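Local coordinates for protein N-formylglutamate amidohydrolase (PDB 2Q7S) that binds a zinc ion and is probably a hydrolase, possibly one that releases formate from N-formylglutamate, at residues 276-279 with 280-284; 201-204 with 205-209; 17-20 with 21-25; 252-256 with 257-261; 61-64 with 65-69. All coordinates share one frame; numbering follows the deposited sequence. Where two conformers were deposited one is given.

Interaction 1 of 5, residues 276-279 with 280-284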
loop_
_atom_site.group_PDB
_atom_site.type_symbol
_atom_site.label_atom_id
_atom_site.label_comp_id
_atom_site.label_asym_id
_atom_site.label_seq_id
_atom_site.Cartn_x
_atom_site.Cartn_y
_atom_site.Cartn_z
ATOM N N THR A 276 15.885 -2.105 5.891
ATOM C CA THR A 276 16.664 -3.254 5.492
ATOM C C THR A 276 16.954 -4.187 6.659
ATOM O O THR A 276 16.797 -5.400 6.566
ATOM C CB THR A 276 17.963 -2.829 4.807
ATOM O OG1 THR A 276 17.630 -2.228 3.552
ATOM C CG2 THR A 276 18.808 -3.995 4.563
ATOM N N LEU A 277 17.441 -3.611 7.751
ATOM C CA LEU A 277 17.679 -4.364 8.975
ATOM C C LEU A 277 16.380 -4.944 9.551
ATOM O O LEU A 277 16.386 -6.076 10.044
ATOM C CB LEU A 277 18.409 -3.505 10.017
ATOM C CG LEU A 277 19.937 -3.312 9.986
ATOM C CD1 LEU A 277 20.708 -4.457 10.619
ATOM C CD2 LEU A 277 20.468 -3.051 8.610
ATOM N N LEU A 278 15.274 -4.216 9.479
ATOM C CA LEU A 278 13.991 -4.733 9.980
ATOM C C LEU A 278 13.565 -5.925 9.092
ATOM O O LEU A 278 13.094 -6.943 9.585
ATOM C CB LEU A 278 12.891 -3.649 9.947
ATOM C CG LEU A 278 11.468 -4.190 10.133
ATOM C CD1 LEU A 278 11.301 -4.697 11.562
ATOM C CD2 LEU A 278 10.389 -3.142 9.710
ATOM N N THR A 279 13.813 -5.812 7.794
ATOM C CA THR A 279 13.358 -6.817 6.799
ATOM C C THR A 279 14.115 -8.119 6.972
ATOM O O THR A 279 13.569 -9.194 6.798
ATOM C CB THR A 279 13.427 -6.232 5.319
ATOM O OG1 THR A 279 12.534 -5.113 5.179
ATOM C CG2 THR A 279 12.987 -7.247 4.280
ATOM N N LEU A 280 15.411 -8.016 7.289
ATOM C CA LEU A 280 16.233 -9.160 7.544
ATOM C C LEU A 280 15.653 -9.879 8.763
ATOM O O LEU A 280 15.481 -11.112 8.778
ATOM C CB LEU A 280 17.703 -8.740 7.781
ATOM C CG LEU A 280 18.752 -9.832 7.974
ATOM C CD1 LEU A 280 18.666 -10.912 6.851
ATOM C CD2 LEU A 280 20.176 -9.236 8.039
ATOM N N ARG A 281 15.319 -9.114 9.786
ATOM C CA ARG A 281 14.715 -9.717 10.967
ATOM C C ARG A 281 13.364 -10.415 10.693
ATOM O O ARG A 281 13.075 -11.469 11.242
ATOM C CB ARG A 281 14.562 -8.649 12.031
ATOM C CG ARG A 281 14.117 -9.199 13.361
ATOM C CD ARG A 281 15.178 -10.094 14.020
ATOM N NE ARG A 281 14.553 -10.725 15.168
ATOM C CZ ARG A 281 13.790 -11.813 15.123
ATOM N NH1 ARG A 281 13.560 -12.457 13.972
ATOM N NH2 ARG A 281 13.249 -12.258 16.253
ATOM N N ILE A 282 12.527 -9.808 9.856
ATOM C CA ILE A 282 11.263 -10.399 9.477
ATOM C C ILE A 282 11.493 -11.678 8.676
ATOM O O ILE A 282 10.760 -12.611 8.860
ATOM C CB ILE A 282 10.403 -9.421 8.622
ATOM C CG1 ILE A 282 9.991 -8.171 9.424
ATOM C CG2 ILE A 282 9.157 -10.093 7.995
ATOM C CD1 ILE A 282 9.206 -7.129 8.551
ATOM N N ALA A 283 12.512 -11.716 7.800
ATOM C CA ALA A 283 12.811 -12.902 6.980
ATOM C C ALA A 283 13.138 -14.064 7.887
ATOM O O ALA A 283 12.663 -15.166 7.684
ATOM C CB ALA A 283 13.973 -12.656 5.967
ATOM N N GLU A 284 13.928 -13.796 8.916
ATOM C CA GLU A 284 14.286 -14.792 9.935
ATOM C C GLU A 284 13.050 -15.330 10.709
ATOM O O GLU A 284 12.911 -16.546 10.977
ATOM C CB GLU A 284 15.259 -14.159 10.913
ATOM C CG GLU A 284 16.632 -13.904 10.347
ATOM C CD GLU A 284 17.594 -13.303 11.387
ATOM O OE1 GLU A 284 17.200 -12.315 12.042
ATOM O OE2 GLU A 284 18.717 -13.821 11.567
#
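Thr276 opens the run by giving its carbonyl to the backbone of Leu280: N of Leu280 lies 3.0 Å from O of Thr276. Its hydroxyl turns back instead, OG1 bonding to the carbonyl of Gln272 one turn earlier, and the side chain rests on Ala64 of a neighbouring loop. Leu277 takes part through its backbone, N of Arg281 reaching O of Leu277 at 3.2 Å, while its own side chain points away on an exposed flank. Leu278 does more. O of Leu278 accepts from N of Ile282 at 2.9 Å, and its side chain meets the same residue: CG of Leu278 is 4.0 Å from CD1 of Ile282. CG of Leu278 swings anti to the backbone N (chi1 166°), whereas CG1 of Ile282 stays beside its own N with CD1 extended beyond it; these torsions bring CG and CD1 together on one flank, the branched chains meeting at a slant. This is the i to i+4 ladder of an alpha-helix, here the long helix 267-289, which turns buried flanks to helix 205-217 and to residues 61-69. On the first, Leu278 packs on Glu214 and Ile282 on Val211; Arg281 also lies against Leu210 and Glu214. Thr279 belongs to the second, resting on Trp62 and Val68. Its carbonyl O receives N of Ala283 at 2.9 Å, and the methyl CB of Ala283 stands 3.6 Å from that same O of Thr279. With OG1 set beside the backbone N (chi1 -63°), the Thr279 hydroxyl bonds to the carbonyl of Leu275, which satisfies this polar atom within the helix itself.

Interaction 2 of 5, residues 201-204 with 205-209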
loop_
_atom_site.group_PDB
_atom_site.type_symbol
_atom_site.label_atom_id
_atom_site.label_comp_id
_atom_site.label_asym_id
_atom_site.label_seq_id
_atom_site.Cartn_x
_atom_site.Cartn_y
_atom_site.Cartn_z
ATOM N N THR A 201 -6.662 -8.924 13.911
ATOM C CA THR A 201 -7.326 -10.101 13.293
ATOM C C THR A 201 -6.690 -10.659 12.005
ATOM O O THR A 201 -6.985 -11.780 11.602
ATOM C CB THR A 201 -8.832 -9.823 13.005
ATOM O OG1 THR A 201 -8.948 -8.677 12.180
ATOM C CG2 THR A 201 -9.650 -9.571 14.328
ATOM N N THR A 202 -5.833 -9.909 11.344
ATOM C CA THR A 202 -5.342 -10.331 10.016
ATOM C C THR A 202 -3.919 -10.838 9.988
ATOM O O THR A 202 -3.467 -11.395 8.972
ATOM C CB THR A 202 -5.369 -9.160 9.052
ATOM O OG1 THR A 202 -4.468 -8.151 9.543
ATOM C CG2 THR A 202 -6.806 -8.623 8.905
ATOM N N CYS A 203 -3.198 -10.595 11.076
ATOM C CA CYS A 203 -1.833 -11.068 11.248
ATOM C C CYS A 203 -1.678 -11.769 12.619
ATOM O O CYS A 203 -2.194 -11.327 13.657
ATOM C CB CYS A 203 -0.886 -9.900 11.188
ATOM S SG CYS A 203 0.814 -10.338 10.935
ATOM N N GLU A 204 -0.944 -12.869 12.614
ATOM C CA GLU A 204 -0.603 -13.518 13.833
ATOM C C GLU A 204 0.233 -12.541 14.676
ATOM O O GLU A 204 1.063 -11.772 14.159
ATOM C CB GLU A 204 0.104 -14.833 13.545
ATOM C CG GLU A 204 1.314 -14.706 12.675
ATOM C CD GLU A 204 2.585 -14.600 13.422
ATOM O OE1 GLU A 204 2.600 -14.914 14.611
ATOM O OE2 GLU A 204 3.593 -14.202 12.802
ATOM N N PRO A 205 -0.042 -12.507 15.978
ATOM C CA PRO A 205 0.478 -11.427 16.798
ATOM C C PRO A 205 1.994 -11.321 16.902
ATOM O O PRO A 205 2.496 -10.234 17.156
ATOM C CB PRO A 205 -0.140 -11.718 18.186
ATOM C CG PRO A 205 -0.481 -13.154 18.152
ATOM C CD PRO A 205 -0.901 -13.423 16.747
ATOM N N GLY A 206 2.710 -12.425 16.810
ATOM C CA GLY A 206 4.162 -12.421 17.012
ATOM C C GLY A 206 4.867 -11.517 15.996
ATOM O O GLY A 206 5.856 -10.865 16.322
ATOM N N LEU A 207 4.357 -11.456 14.770
ATOM C CA LEU A 207 4.972 -10.603 13.759
ATOM C C LEU A 207 4.710 -9.121 13.988
ATOM O O LEU A 207 5.611 -8.298 13.791
ATOM C CB LEU A 207 4.577 -10.989 12.342
ATOM C CG LEU A 207 5.221 -10.125 11.225
ATOM C CD1 LEU A 207 6.750 -10.164 11.267
ATOM C CD2 LEU A 207 4.728 -10.535 9.863
ATOM N N VAL A 208 3.485 -8.779 14.385
ATOM C CA VAL A 208 3.161 -7.387 14.726
ATOM C C VAL A 208 4.040 -6.958 15.948
ATOM O O VAL A 208 4.541 -5.838 15.988
ATOM C CB VAL A 208 1.633 -7.187 15.007
ATOM C CG1 VAL A 208 1.261 -5.719 14.992
ATOM C CG2 VAL A 208 0.796 -7.944 13.981
ATOM N N ASP A 209 4.228 -7.865 16.912
ATOM C CA ASP A 209 5.037 -7.590 18.105
ATOM C C ASP A 209 6.487 -7.342 17.680
ATOM O O ASP A 209 7.116 -6.401 18.150
ATOM C CB ASP A 209 5.053 -8.784 19.085
ATOM C CG ASP A 209 3.754 -8.941 19.903
ATOM O OD1 ASP A 209 2.842 -8.082 19.860
ATOM O OD2 ASP A 209 3.662 -9.966 20.614
#
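Cys203 and Glu204 meet the first turn of helix 205-217 in two quite different ways. The close-packed part is apolar: CB of Cys203 lies 3.8 Å from CG2 of Val208, and SG of Cys203 is 4.1 Å from CD2 of Leu207. All three side chains are buried, and Leu207 continues inward onto Ile282 and Tyr285 of helix 267-289. Glu204 forms the second part. Its CG sits between the backbone N and the carbonyl carbon (chi1 55°), and a further bend at chi2 folds the carboxylate back over the start of the helix. There OE1 of Glu204 accepts a weak bond from N of Gly206, 3.3 Å away, and the backbone bond from N of Leu207 to O of Glu204, at 3.4 Å, is weak as well. OE2 of Glu204 rests 3.4 Å from CB of Leu207, the two side chains crossing at about a right angle. OE2 is also held from outside by Tyr285 OH and Trp167 NE1, which fix the rotation of the carboxylate. Looser packing prevails toward solvent, at exposed Pro205. Glu204 thus occupies the N-cap of the helix, a side-chain cap over the first turn in which the carboxylate would probably be favoured by the helix dipole.

Interaction 3 of 5, residues 17-20 with 21-25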
loop_
_atom_site.group_PDB
_atom_site.type_symbol
_atom_site.label_atom_id
_atom_site.label_comp_id
_atom_site.label_asym_id
_atom_site.label_seq_id
_atom_site.Cartn_x
_atom_site.Cartn_y
_atom_site.Cartn_z
ATOM N N ALA A 17 9.895 -7.530 -8.066
ATOM C CA ALA A 17 11.271 -7.878 -7.637
ATOM C C ALA A 17 11.234 -9.219 -6.919
ATOM O O ALA A 17 10.645 -9.355 -5.810
ATOM C CB ALA A 17 11.893 -6.747 -6.730
ATOM N N LEU A 18 11.811 -10.217 -7.589
ATOM C CA LEU A 18 11.911 -11.582 -7.081
ATOM C C LEU A 18 13.280 -11.865 -6.428
ATOM O O LEU A 18 14.310 -11.272 -6.794
ATOM C CB LEU A 18 11.621 -12.617 -8.207
ATOM C CG LEU A 18 10.258 -12.472 -8.921
ATOM C CD1 LEU A 18 10.216 -13.352 -10.179
ATOM C CD2 LEU A 18 9.016 -12.730 -8.001
ATOM N N PRO A 19 13.300 -12.800 -5.463
ATOM C CA PRO A 19 14.582 -13.077 -4.798
ATOM C C PRO A 19 15.646 -13.727 -5.700
ATOM O O PRO A 19 15.302 -14.555 -6.525
ATOM C CB PRO A 19 14.176 -13.976 -3.624
ATOM C CG PRO A 19 12.862 -14.546 -3.984
ATOM C CD PRO A 19 12.190 -13.609 -4.948
ATOM N N GLU A 20 16.924 -13.366 -5.545
ATOM C CA GLU A 20 18.014 -14.080 -6.230
ATOM C C GLU A 20 18.405 -15.414 -5.615
ATOM O O GLU A 20 18.850 -16.318 -6.323
ATOM C CB GLU A 20 19.266 -13.225 -6.369
ATOM C CG GLU A 20 19.210 -12.240 -7.534
ATOM C CD GLU A 20 20.448 -11.368 -7.633
ATOM O OE1 GLU A 20 21.582 -11.911 -7.596
ATOM O OE2 GLU A 20 20.271 -10.132 -7.747
ATOM N N GLY A 21 18.266 -15.532 -4.303
ATOM C CA GLY A 21 18.566 -16.772 -3.625
ATOM C C GLY A 21 17.317 -17.471 -3.095
ATOM O O GLY A 21 16.287 -17.459 -3.737
ATOM N N GLU A 22 17.443 -18.095 -1.928
ATOM C CA GLU A 22 16.361 -18.848 -1.293
ATOM C C GLU A 22 15.145 -17.958 -1.216
ATOM O O GLU A 22 15.264 -16.805 -0.798
ATOM C CB GLU A 22 16.793 -19.284 0.128
ATOM C CG GLU A 22 15.655 -19.537 1.151
ATOM C CD GLU A 22 16.135 -19.588 2.614
ATOM O OE1 GLU A 22 17.271 -19.116 2.915
ATOM O OE2 GLU A 22 15.355 -20.097 3.469
ATOM N N ALA A 23 13.996 -18.445 -1.689
ATOM C CA ALA A 23 12.731 -17.740 -1.483
ATOM C C ALA A 23 12.143 -18.048 -0.082
ATOM O O ALA A 23 12.393 -19.127 0.482
ATOM C CB ALA A 23 11.744 -18.069 -2.596
ATOM N N LEU A 24 11.381 -17.090 0.476
ATOM C CA LEU A 24 10.580 -17.265 1.726
ATOM C C LEU A 24 9.189 -16.751 1.448
ATOM O O LEU A 24 9.029 -15.908 0.564
ATOM C CB LEU A 24 11.215 -16.419 2.844
ATOM C CG LEU A 24 12.548 -16.957 3.391
ATOM C CD1 LEU A 24 13.214 -15.891 4.304
ATOM C CD2 LEU A 24 12.314 -18.255 4.169
ATOM N N PRO A 25 8.168 -17.197 2.200
ATOM C CA PRO A 25 6.808 -16.673 1.929
ATOM C C PRO A 25 6.520 -15.305 2.581
ATOM O O PRO A 25 5.633 -15.174 3.445
ATOM C CB PRO A 25 5.911 -17.708 2.579
ATOM C CG PRO A 25 6.742 -18.261 3.747
ATOM C CD PRO A 25 8.191 -18.185 3.296
#
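Pro19 and Ala23 face each other across the bend of the surface loop that leads from the edge strand 14-17 of the mixed sheet to the inner strand 26-30. The CB side of Pro19 is turned to 21-25, and the methyl of Ala23 comes up to the far corner of the proline ring: CG of Pro19 is 3.9 Å from CB of Ala23. CA of Ala23 follows at 4.1 Å from the same CG of Pro19, so one ring corner rests against both atoms. No hydrogen bond joins 17-20 to 21-25; across the bend the contact is van der Waals. CB of both glutamates points out of the bend, and Glu22 leads off to a salt bridge with Arg287 of helix 267-289. At the apex, Glu20 and Gly21 are exposed. Further supports come from outside the bend: Pro19 lies on Thr71 of strand 71-75, Ala23 on Arg162 of helix 134-163, and the buried Leu24 on Ala283 and Val286 of helix 267-289. Next to CG in the proline ring, CB of Pro19 stands 4.1 Å from O of Gly21, which places the ring by the backbone that carries the chain round, and the same CB of Pro19 is 4.1 Å from O of Glu22.

Interaction 4 of 5, residues 252-256 with 257-261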
loop_
_atom_site.group_PDB
_atom_site.type_symbol
_atom_site.label_atom_id
_atom_site.label_comp_id
_atom_site.label_asym_id
_atom_site.label_seq_id
_atom_site.Cartn_x
_atom_site.Cartn_y
_atom_site.Cartn_z
ATOM N N ARG A 252 5.189 7.718 8.213
ATOM C CA ARG A 252 5.061 9.180 8.188
ATOM C C ARG A 252 6.101 9.764 7.183
ATOM O O ARG A 252 7.307 9.688 7.351
ATOM C CB ARG A 252 5.271 9.744 9.594
ATOM C CG ARG A 252 4.750 11.143 9.872
ATOM C CD ARG A 252 4.746 11.427 11.385
ATOM N NE ARG A 252 6.080 11.415 12.002
ATOM C CZ ARG A 252 6.847 12.498 12.126
ATOM N NH1 ARG A 252 6.456 13.664 11.634
ATOM N NH2 ARG A 252 8.015 12.419 12.730
ATOM N N ARG A 253 5.592 10.397 6.150
ATOM C CA ARG A 253 6.360 10.886 5.008
ATOM C C ARG A 253 7.544 11.787 5.291
ATOM O O ARG A 253 8.570 11.624 4.619
ATOM C CB ARG A 253 5.404 11.568 4.000
ATOM C CG ARG A 253 4.688 10.565 3.120
ATOM C CD ARG A 253 3.535 11.222 2.356
ATOM N NE ARG A 253 2.664 10.252 1.706
ATOM C CZ ARG A 253 1.495 10.603 1.164
ATOM N NH1 ARG A 253 1.135 11.863 1.173
ATOM N NH2 ARG A 253 0.739 9.711 0.592
ATOM N N PRO A 254 7.433 12.729 6.278
ATOM C CA PRO A 254 8.556 13.615 6.617
ATOM C C PRO A 254 9.817 12.875 6.970
ATOM O O PRO A 254 10.906 13.401 6.769
ATOM C CB PRO A 254 8.039 14.443 7.810
ATOM C CG PRO A 254 6.652 14.451 7.686
ATOM C CD PRO A 254 6.263 13.071 7.093
ATOM N N LEU A 255 9.659 11.644 7.440
ATOM C CA LEU A 255 10.784 10.761 7.746
ATOM C C LEU A 255 11.736 10.508 6.578
ATOM O O LEU A 255 12.862 10.100 6.790
ATOM C CB LEU A 255 10.276 9.410 8.244
ATOM C CG LEU A 255 9.535 9.375 9.586
ATOM C CD1 LEU A 255 9.171 7.943 9.908
ATOM C CD2 LEU A 255 10.392 9.947 10.667
ATOM N N TYR A 256 11.268 10.658 5.346
ATOM C CA TYR A 256 12.101 10.325 4.193
ATOM C C TYR A 256 12.033 11.257 2.991
ATOM O O TYR A 256 12.948 11.237 2.181
ATOM C CB TYR A 256 11.809 8.879 3.749
ATOM C CG TYR A 256 10.489 8.654 3.077
ATOM C CD1 TYR A 256 9.370 8.322 3.815
ATOM C CD2 TYR A 256 10.380 8.744 1.711
ATOM C CE1 TYR A 256 8.161 8.066 3.185
ATOM C CE2 TYR A 256 9.192 8.532 1.070
ATOM C CZ TYR A 256 8.067 8.174 1.821
ATOM O OH TYR A 256 6.877 7.940 1.166
HETATM N N MSE A 257 10.994 12.087 2.890
HETATM C CA MSE A 257 10.848 13.002 1.762
HETATM C C MSE A 257 10.307 14.343 2.190
HETATM O O MSE A 257 9.762 14.499 3.302
HETATM C CB MSE A 257 9.923 12.412 0.700
HETATM C CG MSE A 257 8.607 12.024 1.255
HETATM SE SE MSE A 257 7.274 11.442 -0.057
HETATM C CE MSE A 257 6.079 12.949 -0.118
ATOM N N GLU A 258 10.447 15.293 1.277
ATOM C CA GLU A 258 9.865 16.622 1.421
ATOM C C GLU A 258 8.500 16.612 0.763
ATOM O O GLU A 258 8.377 16.408 -0.444
ATOM C CB GLU A 258 10.759 17.675 0.781
ATOM C CG GLU A 258 12.100 17.797 1.434
ATOM C CD GLU A 258 11.976 18.242 2.884
ATOM O OE1 GLU A 258 11.253 19.239 3.122
ATOM O OE2 GLU A 258 12.586 17.607 3.773
ATOM N N GLU A 259 7.464 16.807 1.567
ATOM C CA GLU A 259 6.090 16.620 1.086
ATOM C C GLU A 259 5.707 17.548 -0.070
ATOM O O GLU A 259 4.931 17.173 -0.943
ATOM C CB GLU A 259 5.099 16.710 2.251
ATOM C CG GLU A 259 5.302 15.567 3.316
ATOM C CD GLU A 259 3.996 15.182 4.004
ATOM O OE1 GLU A 259 3.129 14.643 3.260
ATOM O OE2 GLU A 259 3.824 15.447 5.243
ATOM N N GLY A 260 6.267 18.750 -0.103
ATOM C CA GLY A 260 6.024 19.652 -1.224
ATOM C C GLY A 260 6.634 19.181 -2.528
ATOM O O GLY A 260 5.910 18.911 -3.469
ATOM N N THR A 261 7.965 19.051 -2.576
ATOM C CA THR A 261 8.673 18.663 -3.813
ATOM C C THR A 261 8.605 17.145 -4.104
ATOM O O THR A 261 8.883 16.704 -5.225
ATOM C CB THR A 261 10.138 19.171 -3.789
ATOM O OG1 THR A 261 10.923 18.434 -2.843
ATOM C CG2 THR A 261 10.178 20.647 -3.385
#
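Tyr256 and selenomethionine Met257 are neighbours in sequence whose side chains run side by side, pointing the same way. CG of Met257 lies over one face of the tyrosine ring, displaced toward its rim, in a CH-pi contact 3.9 Å from the centroid; CE2 of Tyr256 is the nearest ring atom, 3.5 Å from that CG. The selenium of Met257 sits obliquely, 4.4 Å from the ring centroid of Tyr256, a Met-aromatic contact. Beyond it, CE of Met257 reaches CD of Arg253 at 3.9 Å. The Glu259 side chain crosses that of Arg253 at about a right angle, OE1 of Glu259 standing 3.6 Å from CD of Arg253. OE1 is near the guanidinium plane but 4.0 Å from NH1 of Arg253, too far for a salt bridge, and the two flat groups are 81° apart. The backbone sets these side chains up: N of Tyr256 closes the 3-10 turn on O of Arg253, and N of Met257, one residue on, bonds to the same oxygen at 3.0 Å. In the next shell, Ser173 OG receives Arg253 NE and pairs with Tyr256 OH, which also bonds to Thr56 O, while Asn176 N holds Glu259 OE2. The extended Arg253 chain ends in a salt bridge from NH2 to OD1 of Asp55, a ligand of the zinc ion. Here the turn after strand 244-252 supplies a second-shell arginine to the zinc site of this probable hydrolase.

Interaction 5 of 5, residues 61-64 with 65-69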
loop_
_atom_site.group_PDB
_atom_site.type_symbol
_atom_site.label_atom_id
_atom_site.label_comp_id
_atom_site.label_asym_id
_atom_site.label_seq_id
_atom_site.Cartn_x
_atom_site.Cartn_y
_atom_site.Cartn_z
ATOM N N LEU A 61 12.196 2.369 -0.474
ATOM C CA LEU A 61 12.433 2.269 0.987
ATOM C C LEU A 61 12.527 0.812 1.395
ATOM O O LEU A 61 13.374 0.449 2.207
ATOM C CB LEU A 61 11.347 2.925 1.815
ATOM C CG LEU A 61 11.318 4.467 1.967
ATOM C CD1 LEU A 61 10.053 4.847 2.727
ATOM C CD2 LEU A 61 12.585 4.964 2.658
ATOM N N TRP A 62 11.688 -0.017 0.773
ATOM C CA TRP A 62 11.700 -1.445 1.069
ATOM C C TRP A 62 12.448 -2.305 0.076
ATOM O O TRP A 62 12.149 -3.506 -0.060
ATOM C CB TRP A 62 10.272 -1.928 1.227
ATOM C CG TRP A 62 9.499 -1.324 2.390
ATOM C CD1 TRP A 62 8.744 -0.180 2.362
ATOM C CD2 TRP A 62 9.318 -1.881 3.711
ATOM N NE1 TRP A 62 8.127 0.021 3.582
ATOM C CE2 TRP A 62 8.440 -1.018 4.413
ATOM C CE3 TRP A 62 9.806 -3.022 4.363
ATOM C CZ2 TRP A 62 8.062 -1.248 5.743
ATOM C CZ3 TRP A 62 9.429 -3.246 5.718
ATOM C CH2 TRP A 62 8.563 -2.369 6.363
ATOM N N GLU A 63 13.430 -1.733 -0.612
ATOM C CA GLU A 63 14.249 -2.514 -1.577
ATOM C C GLU A 63 14.835 -3.849 -1.072
ATOM O O GLU A 63 14.960 -4.741 -1.846
ATOM C CB GLU A 63 15.401 -1.665 -2.141
ATOM C CG GLU A 63 16.367 -1.215 -1.098
ATOM C CD GLU A 63 17.752 -0.966 -1.621
ATOM O OE1 GLU A 63 17.897 -0.649 -2.828
ATOM O OE2 GLU A 63 18.698 -1.066 -0.802
ATOM N N ALA A 64 15.143 -3.966 0.221
ATOM C CA ALA A 64 15.711 -5.194 0.878
ATOM C C ALA A 64 14.888 -6.452 0.775
ATOM O O ALA A 64 15.403 -7.535 0.943
ATOM C CB ALA A 64 15.912 -4.939 2.341
ATOM N N VAL A 65 13.587 -6.303 0.574
ATOM C CA VAL A 65 12.673 -7.410 0.574
ATOM C C VAL A 65 13.115 -8.632 -0.291
ATOM O O VAL A 65 13.133 -9.741 0.250
ATOM C CB VAL A 65 11.218 -6.914 0.221
ATOM C CG1 VAL A 65 10.282 -8.096 -0.118
ATOM C CG2 VAL A 65 10.655 -6.159 1.390
ATOM N N PRO A 66 13.417 -8.445 -1.621
ATOM C CA PRO A 66 13.895 -9.515 -2.474
ATOM C C PRO A 66 15.333 -9.949 -2.118
ATOM O O PRO A 66 15.703 -11.097 -2.332
ATOM C CB PRO A 66 13.795 -8.885 -3.887
ATOM C CG PRO A 66 14.034 -7.507 -3.652
ATOM C CD PRO A 66 13.254 -7.222 -2.438
ATOM N N ARG A 67 16.068 -9.082 -1.425
ATOM C CA ARG A 67 17.445 -9.380 -1.003
ATOM C C ARG A 67 17.463 -10.347 0.151
ATOM O O ARG A 67 18.473 -10.915 0.414
ATOM C CB ARG A 67 18.170 -8.099 -0.569
ATOM C CG ARG A 67 18.252 -7.002 -1.676
ATOM C CD ARG A 67 18.903 -5.707 -1.144
ATOM N NE ARG A 67 20.341 -5.926 -0.997
ATOM C CZ ARG A 67 21.141 -5.312 -0.116
ATOM N NH1 ARG A 67 20.704 -4.346 0.665
ATOM N NH2 ARG A 67 22.431 -5.590 -0.116
ATOM N N VAL A 68 16.351 -10.486 0.864
ATOM C CA VAL A 68 16.269 -11.405 1.969
ATOM C C VAL A 68 15.337 -12.588 1.649
ATOM O O VAL A 68 15.070 -13.380 2.520
ATOM C CB VAL A 68 15.852 -10.698 3.298
ATOM C CG1 VAL A 68 16.788 -9.547 3.579
ATOM C CG2 VAL A 68 14.358 -10.241 3.253
ATOM N N GLY A 69 14.902 -12.744 0.401
ATOM C CA GLY A 69 14.087 -13.911 0.033
ATOM C C GLY A 69 12.622 -13.614 -0.240
ATOM O O GLY A 69 11.913 -14.470 -0.739
HETATM O O HOH W 1 18.497 -3.010 0.985
#
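A type I beta turn from Trp62 to Val65 ends the short helix 58-61 and starts the chain toward strand 71-75. Its closing bond runs from N of Val65 to O of Trp62, 3.2 Å apart and almost straight at 171°, although the donor stands above the carbonyl plane. The methyl CG2 of Val65 comes near the same oxygen, 3.4 Å from O of Trp62, and lies obliquely by the indole. Within the turn, O of Ala64 gathers two weak backbone bonds, from N of Arg67 at 2.9 Å and from N of Val68 at 3.1 Å, and both methyls of Val68 lie close to it. These carry the chain through a second, irregular helical bend, in which the ring of Pro66 packs on the carbonyl of Glu63: CD of Pro66 is 3.1 Å from O of Glu63. On the exposed side, Glu63 and Arg67 lie side by side and point the same way, but OE2 of Glu63 remains 4.1 Å from NH1 of Arg67 and well out of the guanidinium plane. A water links them instead. It donates to OE2 of Glu63 and accepts in the guanidinium plane from NH1 of Arg67, 2.6 Å away. Arg67 reaches this position through a bend at chi3 (74°). Gly69, with a positive phi of 108°, ends the bend and pairs through its backbone with Leu24. The buried flank of the turn faces helix 267-289, while the indole of Trp62 also packs against Ile249 and Ile251 of strand 244-252.

Overall arrangement
Helix 267-289 ties most of these contacts together. Interaction 1 lies on it and touches interactions 2, 3 and 5, each through side-chain packing on a different part of the helix surface. Interactions 3 and 5 also join directly, by a probable backbone hydrogen bond. Interaction 3 is the surface contact, apolar and without a hydrogen bond; the other four are partly buried, with regular helix bonds in 1, a carboxylate cap in 2 and a turn with a water bridge in 5. Interaction 4 stands nearest the zinc and differs in its selenium-aromatic packing and in an arginine that reaches a zinc ligand, yet Tyr256 still touches Leu61 of interaction 5.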